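Side-chain contacts in phosphoribosyltransferase (PDB 1WD5), which probably acts as a phosphoribosyltransferase of the type I fold, transferring a glycosyl group, although its substrate is not established: residues A14-P19 / V173-P178; A154-S159 / A186-F191. One frame throughout, in Å; residues are numbered along the deposited sequence.

Contact 1: A14-P19 / V173-P178; sequences AEALAP and VALSVP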
ATOM      1  N   ALA A  14      -8.152 -12.933  -0.703  1.00 14.67           N
ATOM      2  CA  ALA A  14      -9.012 -12.838  -1.880  1.00 15.44           C
ATOM      3  C   ALA A  14     -10.394 -13.404  -1.558  1.00 15.75           C
ATOM      4  O   ALA A  14     -11.410 -12.895  -2.030  1.00 15.89           O
ATOM      5  CB  ALA A  14      -8.397 -13.603  -3.042  1.00 15.96           C
ATOM      6  N   GLU A  15     -10.424 -14.460  -0.753  1.00 14.96           N
ATOM      7  CA  GLU A  15     -11.679 -15.092  -0.357  1.00 16.21           C
ATOM      8  C   GLU A  15     -12.496 -14.166   0.554  1.00 16.03           C
ATOM      9  O   GLU A  15     -13.720 -14.102   0.454  1.00 16.95           O
ATOM     10  CB  GLU A  15     -11.386 -16.430   0.339  1.00 15.34           C
ATOM     11  CG  GLU A  15     -11.077 -17.568  -0.639  1.00 17.19           C
ATOM     12  CD  GLU A  15     -10.282 -18.705  -0.016  1.00 20.85           C
ATOM     13  OE1 GLU A  15     -10.317 -18.870   1.223  1.00 19.97           O
ATOM     14  OE2 GLU A  15      -9.622 -19.449  -0.775  1.00 22.44           O
ATOM     15  N   ALA A  16     -11.817 -13.441   1.435  1.00 15.62           N
ATOM     16  CA  ALA A  16     -12.508 -12.516   2.332  1.00 16.26           C
ATOM     17  C   ALA A  16     -13.050 -11.319   1.547  1.00 16.82           C
ATOM     18  O   ALA A  16     -14.027 -10.688   1.953  1.00 16.30           O
ATOM     19  CB  ALA A  16     -11.552 -12.031   3.425  1.00 13.91           C
ATOM     20  N   LEU A  17     -12.419 -11.019   0.412  1.00 15.70           N
ATOM     21  CA  LEU A  17     -12.825  -9.885  -0.419  1.00 16.70           C
ATOM     22  C   LEU A  17     -13.921 -10.195  -1.435  1.00 18.42           C
ATOM     23  O   LEU A  17     -14.659  -9.300  -1.849  1.00 15.66           O
ATOM     24  CB  LEU A  17     -11.613  -9.328  -1.173  1.00 14.48           C
ATOM     25  CG  LEU A  17     -10.485  -8.678  -0.368  1.00 16.15           C
ATOM     26  CD1 LEU A  17      -9.276  -8.473  -1.275  1.00 14.82           C
ATOM     27  CD2 LEU A  17     -10.950  -7.345   0.204  1.00 16.22           C
ATOM     28  N   ALA A  18     -14.020 -11.459  -1.838  1.00 19.06           N
ATOM     29  CA  ALA A  18     -15.009 -11.882  -2.830  1.00 21.24           C
ATOM     30  C   ALA A  18     -16.444 -11.407  -2.582  1.00 23.23           C
ATOM     31  O   ALA A  18     -17.134 -10.987  -3.511  1.00 23.78           O
ATOM     32  CB  ALA A  18     -14.987 -13.405  -2.966  1.00 20.09           C
ATOM     33  N   PRO A  19     -16.917 -11.471  -1.328  1.00 23.97           N
ATOM     34  CA  PRO A  19     -18.286 -11.037  -1.025  1.00 25.17           C
ATOM     35  C   PRO A  19     -18.560  -9.540  -1.185  1.00 25.31           C
ATOM     36  O   PRO A  19     -19.715  -9.133  -1.309  1.00 23.90           O
ATOM     37  CB  PRO A  19     -18.481 -11.487   0.426  1.00 25.79           C
ATOM     38  CG  PRO A  19     -17.501 -12.618   0.586  1.00 26.47           C
ATOM     39  CD  PRO A  19     -16.299 -12.102  -0.152  1.00 24.88           C
ATOM     40  N   VAL A 173     -10.306  -4.598   5.458  1.00 16.65           N
ATOM     41  CA  VAL A 173     -10.518  -6.034   5.504  1.00 17.88           C
ATOM     42  C   VAL A 173      -9.229  -6.637   6.049  1.00 19.03           C
ATOM     43  O   VAL A 173      -8.205  -6.654   5.366  1.00 20.86           O
ATOM     44  CB  VAL A 173     -10.804  -6.613   4.102  1.00 17.72           C
ATOM     45  CG1 VAL A 173     -10.903  -8.129   4.176  1.00 17.84           C
ATOM     46  CG2 VAL A 173     -12.104  -6.034   3.560  1.00 18.89           C
ATOM     47  N   ALA A 174      -9.280  -7.107   7.291  1.00 18.63           N
ATOM     48  CA  ALA A 174      -8.116  -7.707   7.935  1.00 19.34           C
ATOM     49  C   ALA A 174      -8.489  -9.110   8.387  1.00 19.88           C
ATOM     50  O   ALA A 174      -9.502  -9.296   9.059  1.00 20.63           O
ATOM     51  CB  ALA A 174      -7.686  -6.864   9.130  1.00 18.36           C
ATOM     52  N   LEU A 175      -7.673 -10.093   8.015  1.00 19.63           N
ATOM     53  CA  LEU A 175      -7.940 -11.482   8.374  1.00 20.00           C
ATOM     54  C   LEU A 175      -7.706 -11.742   9.853  1.00 20.60           C
ATOM     55  O   LEU A 175      -8.395 -12.557  10.468  1.00 20.58           O
ATOM     56  CB  LEU A 175      -7.055 -12.421   7.552  1.00 19.01           C
ATOM     57  CG  LEU A 175      -7.198 -12.352   6.032  1.00 18.41           C
ATOM     58  CD1 LEU A 175      -6.293 -13.404   5.389  1.00 16.38           C
ATOM     59  CD2 LEU A 175      -8.649 -12.581   5.645  1.00 19.15           C
ATOM     60  N   SER A 176      -6.731 -11.045  10.419  1.00 20.43           N
ATOM     61  CA  SER A 176      -6.390 -11.212  11.821  1.00 21.43           C
ATOM     62  C   SER A 176      -5.890  -9.910  12.429  1.00 21.01           C
ATOM     63  O   SER A 176      -5.101  -9.186  11.817  1.00 20.00           O
ATOM     64  CB  SER A 176      -5.317 -12.295  11.962  1.00 21.23           C
ATOM     65  OG  SER A 176      -4.725 -12.257  13.248  1.00 26.47           O
ATOM     66  N   VAL A 177      -6.364  -9.622  13.636  1.00 21.94           N
ATOM     67  CA  VAL A 177      -5.979  -8.423  14.368  1.00 22.98           C
ATOM     68  C   VAL A 177      -5.671  -8.858  15.797  1.00 25.60           C
ATOM     69  O   VAL A 177      -6.465  -8.634  16.710  1.00 27.04           O
ATOM     70  CB  VAL A 177      -7.124  -7.395  14.391  1.00 22.22           C
ATOM     71  CG1 VAL A 177      -6.681  -6.132  15.120  1.00 20.29           C
ATOM     72  CG2 VAL A 177      -7.554  -7.071  12.967  1.00 22.47           C
ATOM     73  N   PRO A 178      -4.514  -9.501  16.004  1.00 26.10           N
ATOM     74  CA  PRO A 178      -4.111  -9.976  17.330  1.00 28.50           C
ATOM     75  C   PRO A 178      -3.915  -8.881  18.375  1.00 30.46           C
ATOM     76  O   PRO A 178      -3.163  -7.931  18.160  1.00 29.54           O
ATOM     77  CB  PRO A 178      -2.824 -10.749  17.039  1.00 28.23           C
ATOM     78  CG  PRO A 178      -2.256 -10.024  15.855  1.00 27.38           C
ATOM     79  CD  PRO A 178      -3.476  -9.795  15.000  1.00 26.61           C
TER

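Contact 2: A154-S159 / A186-F191; sequences AVPVAS and AYYLDF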
ATOM      1  N   ALA A 154      -6.900  -4.002   2.312  1.00 13.88           N
ATOM      2  CA  ALA A 154      -6.951  -5.422   2.636  1.00 13.37           C
ATOM      3  C   ALA A 154      -5.588  -5.944   3.083  1.00 13.61           C
ATOM      4  O   ALA A 154      -4.600  -5.833   2.351  1.00 13.68           O
ATOM      5  CB  ALA A 154      -7.449  -6.209   1.429  1.00 13.20           C
ATOM      6  N   VAL A 155      -5.546  -6.522   4.281  1.00 11.96           N
ATOM      7  CA  VAL A 155      -4.300  -7.043   4.837  1.00 13.83           C
ATOM      8  C   VAL A 155      -4.490  -8.341   5.623  1.00 13.58           C
ATOM      9  O   VAL A 155      -5.478  -8.511   6.331  1.00 15.23           O
ATOM     10  CB  VAL A 155      -3.658  -6.012   5.782  1.00 14.56           C
ATOM     11  CG1 VAL A 155      -3.340  -4.733   5.020  1.00 15.99           C
ATOM     12  CG2 VAL A 155      -4.612  -5.708   6.932  1.00 16.32           C
ATOM     13  N   PRO A 156      -3.533  -9.272   5.507  1.00 13.71           N
ATOM     14  CA  PRO A 156      -3.595 -10.554   6.214  1.00 14.90           C
ATOM     15  C   PRO A 156      -3.591 -10.386   7.735  1.00 14.88           C
ATOM     16  O   PRO A 156      -4.357 -11.040   8.435  1.00 15.89           O
ATOM     17  CB  PRO A 156      -2.347 -11.279   5.720  1.00 14.14           C
ATOM     18  CG  PRO A 156      -2.180 -10.742   4.332  1.00 13.69           C
ATOM     19  CD  PRO A 156      -2.420  -9.264   4.544  1.00 14.15           C
ATOM     20  N   VAL A 157      -2.725  -9.515   8.244  1.00 15.87           N
ATOM     21  CA  VAL A 157      -2.641  -9.290   9.685  1.00 15.18           C
ATOM     22  C   VAL A 157      -2.351  -7.829  10.010  1.00 16.18           C
ATOM     23  O   VAL A 157      -1.628  -7.156   9.280  1.00 15.43           O
ATOM     24  CB  VAL A 157      -1.550 -10.172  10.323  1.00 15.00           C
ATOM     25  CG1 VAL A 157      -0.178  -9.743   9.838  1.00 15.31           C
ATOM     26  CG2 VAL A 157      -1.634 -10.081  11.842  1.00 16.44           C
ATOM     27  N   ALA A 158      -2.919  -7.339  11.108  1.00 16.89           N
ATOM     28  CA  ALA A 158      -2.719  -5.949  11.508  1.00 18.20           C
ATOM     29  C   ALA A 158      -2.821  -5.746  13.019  1.00 18.65           C
ATOM     30  O   ALA A 158      -3.466  -6.528  13.720  1.00 19.18           O
ATOM     31  CB  ALA A 158      -3.740  -5.063  10.803  1.00 17.04           C
ATOM     32  N   SER A 159      -2.182  -4.691  13.516  1.00 17.73           N
ATOM     33  CA  SER A 159      -2.231  -4.387  14.938  1.00 19.44           C
ATOM     34  C   SER A 159      -3.517  -3.617  15.195  1.00 19.33           C
ATOM     35  O   SER A 159      -4.050  -2.975  14.295  1.00 20.70           O
ATOM     36  CB  SER A 159      -1.047  -3.514  15.347  1.00 19.95           C
ATOM     37  OG  SER A 159      -1.188  -2.206  14.814  1.00 20.42           O
ATOM     38  N   ALA A 186       6.196 -12.440  12.281  1.00 18.99           N
ATOM     39  CA  ALA A 186       5.888 -13.481  13.251  1.00 19.13           C
ATOM     40  C   ALA A 186       4.684 -14.326  12.827  1.00 19.16           C
ATOM     41  O   ALA A 186       4.496 -15.429  13.332  1.00 18.51           O
ATOM     42  CB  ALA A 186       5.635 -12.861  14.625  1.00 17.26           C
ATOM     43  N   TYR A 187       3.882 -13.828  11.890  1.00 17.31           N
ATOM     44  CA  TYR A 187       2.705 -14.574  11.469  1.00 17.36           C
ATOM     45  C   TYR A 187       2.855 -15.351  10.168  1.00 17.79           C
ATOM     46  O   TYR A 187       1.865 -15.822   9.603  1.00 17.42           O
ATOM     47  CB  TYR A 187       1.501 -13.635  11.397  1.00 18.24           C
ATOM     48  CG  TYR A 187       1.281 -12.898  12.698  1.00 19.81           C
ATOM     49  CD1 TYR A 187       1.863 -11.652  12.920  1.00 21.09           C
ATOM     50  CD2 TYR A 187       0.561 -13.485  13.740  1.00 21.19           C
ATOM     51  CE1 TYR A 187       1.739 -11.006  14.151  1.00 21.87           C
ATOM     52  CE2 TYR A 187       0.432 -12.848  14.977  1.00 22.51           C
ATOM     53  CZ  TYR A 187       1.027 -11.609  15.171  1.00 23.42           C
ATOM     54  OH  TYR A 187       0.922 -10.981  16.389  1.00 26.05           O
ATOM     55  N   TYR A 188       4.093 -15.496   9.707  1.00 16.15           N
ATOM     56  CA  TYR A 188       4.383 -16.228   8.481  1.00 15.83           C
ATOM     57  C   TYR A 188       5.456 -17.301   8.722  1.00 18.68           C
ATOM     58  O   TYR A 188       6.514 -17.016   9.296  1.00 17.62           O
ATOM     59  CB  TYR A 188       4.877 -15.278   7.386  1.00 14.08           C
ATOM     60  CG  TYR A 188       3.819 -14.375   6.776  1.00 14.14           C
ATOM     61  CD1 TYR A 188       3.514 -13.135   7.339  1.00 14.41           C
ATOM     62  CD2 TYR A 188       3.139 -14.757   5.616  1.00 13.32           C
ATOM     63  CE1 TYR A 188       2.558 -12.296   6.755  1.00 14.59           C
ATOM     64  CE2 TYR A 188       2.187 -13.932   5.032  1.00 11.50           C
ATOM     65  CZ  TYR A 188       1.900 -12.706   5.602  1.00 13.57           C
ATOM     66  OH  TYR A 188       0.952 -11.889   5.018  1.00 11.90           O
ATOM     67  N   LEU A 189       5.189 -18.529   8.290  1.00 18.30           N
ATOM     68  CA  LEU A 189       6.176 -19.589   8.466  1.00 20.73           C
ATOM     69  C   LEU A 189       7.353 -19.260   7.555  1.00 19.72           C
ATOM     70  O   LEU A 189       8.515 -19.375   7.946  1.00 19.82           O
ATOM     71  CB  LEU A 189       5.588 -20.949   8.089  1.00 22.44           C
ATOM     72  CG  LEU A 189       6.556 -22.133   8.175  1.00 26.57           C
ATOM     73  CD1 LEU A 189       7.041 -22.308   9.616  1.00 30.38           C
ATOM     74  CD2 LEU A 189       5.860 -23.399   7.687  1.00 27.82           C
ATOM     75  N   ASP A 190       7.034 -18.839   6.338  1.00 19.18           N
ATOM     76  CA  ASP A 190       8.041 -18.462   5.356  1.00 18.47           C
ATOM     77  C   ASP A 190       7.915 -16.966   5.103  1.00 18.16           C
ATOM     78  O   ASP A 190       6.993 -16.520   4.414  1.00 16.37           O
ATOM     79  CB  ASP A 190       7.822 -19.239   4.053  1.00 19.44           C
ATOM     80  CG  ASP A 190       8.686 -18.727   2.897  1.00 20.48           C
ATOM     81  OD1 ASP A 190       9.502 -17.799   3.099  1.00 19.84           O
ATOM     82  OD2 ASP A 190       8.541 -19.261   1.775  1.00 20.17           O
ATOM     83  N   PHE A 191       8.839 -16.194   5.670  1.00 16.51           N
ATOM     84  CA  PHE A 191       8.833 -14.747   5.505  1.00 15.72           C
ATOM     85  C   PHE A 191      10.101 -14.336   4.769  1.00 16.19           C
ATOM     86  O   PHE A 191      10.754 -13.360   5.127  1.00 17.44           O
ATOM     87  CB  PHE A 191       8.768 -14.066   6.877  1.00 16.04           C
ATOM     88  CG  PHE A 191       8.322 -12.627   6.825  1.00 15.72           C
ATOM     89  CD1 PHE A 191       7.091 -12.287   6.270  1.00 15.10           C
ATOM     90  CD2 PHE A 191       9.123 -11.617   7.346  1.00 15.76           C
ATOM     91  CE1 PHE A 191       6.661 -10.957   6.234  1.00 17.16           C
ATOM     92  CE2 PHE A 191       8.705 -10.280   7.317  1.00 17.71           C
ATOM     93  CZ  PHE A 191       7.472  -9.949   6.759  1.00 16.68           C
TER

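Contact 1: A14-P19 / V173-P178
Ala16 and Leu17 of helix 6-17 meet Val173 and Leu175 across a small apolar seam of four side chains. The methyl CB of Ala16 points at the other segment and meets two branches from directions roughly at right angles: Leu175 CD2 lies 3.7 Å from Ala16 CB, and Val173 CG1 is 4.0 Å from the same carbon. Leu17 touches with a single branch. Its CD2 comes 3.8 Å from Val173 CG2 and is nearly as close to Val173 CB and CG1, so this one methyl rests against the whole branched head of the valine, the two side chains crossing obliquely. Val173 turns CG1 anti to its backbone N (chi1 175°), which leaves CG2 anti to the carbonyl carbon; both methyls therefore reach the helix, CG1 serving Ala16 and Leu17 alike, CG2 Leu17 alone. Leu17 starts out at an angle to the strand, yet with CD1 anti to CA (chi2 168°), CD2 is the branch left turned to Val173. The contact is all van der Waals and modest, burying 148 Å² in total.

Around this first shell, Leu20 also touches Val173, while Phe3, Leu12 and Leu13 touch Leu175. A backbone hydrogen bond ties Val173 to Val153. The seam lays helix 6-17 against strand 171-174, the outermost strand at this end of the sheet; Leu17 reaches on to Val152 and Ala154 of the adjacent strand 150-155 and to Val41 and Leu45 of helix 33-45.

Contact 2: A154-S159 / A186-F191
Val157 holds CG2 anti to its backbone N, the direction in which the Tyr187 ring lies. Tyr187 sets CG anti to its own carbonyl carbon (chi1 -55°), which places the ring beside that methyl, and its second torsion (chi2 92°) turns a face to it. The result is a CH-pi contact: Val157 CG2 lies 4.1 Å from the centroid of the Tyr187 ring, 15° off the ring normal, and 4.0 Å from Tyr187 CD1. Ala186 CB lies near the rim on the opposite face. The Tyr187 hydroxyl is hydrogen-bonded to the backbone N of Ala182. Were Tyr187 replaced by an alanine, Val157 CG2 would probably lose its aromatic face and the N of Ala182 its hydroxyl partner.

Tyr188 meets Pro156 with its far end. Its OH is 3.4 Å from Pro156 CG and equally near CB, the ring lying oblique to the proline. That hydroxyl is hydrogen-bonded to Asp128 O, consistent with holding the ring end there; it ties the loop to the backbone of a segment resembling the PRPP-binding signature of type I phosphoribosyltransferases. The Tyr188 ring also meets that of Phe3.

The chain turns a corner at Pro156, and Ser159 caps helix 160-167. The loop carrying both tyrosines, between strand 171-174 and helix 196-204, packs over this corner, with Ala9 of helix 6-17 touching both Pro156 and Tyr188.

Overall arrangement
The two contacts lie about 12 Å apart, centre to centre, on the same side of the chain's centre. Their segments alternate along the chain: 14-19, 154-159, 173-178, then 186-191. Strands 150-155 and 171-174 are parallel neighbours in the mixed sheet and link the contacts: Val173 O is 2.9 Å from Val155 N, a probable hydrogen bond, and the bonding continues just past the strands, where Ser176 O probably bonds to Ala158 N. Pro178 of contact 1 also packs on Tyr187 of contact 2. Helix 6-17 carries 14-19 of contact 1 and touches contact 2 through Ala9. Together they join the N-terminal helix and a late loop to one end of the sheet, within the phosphoribosyltransferase family region.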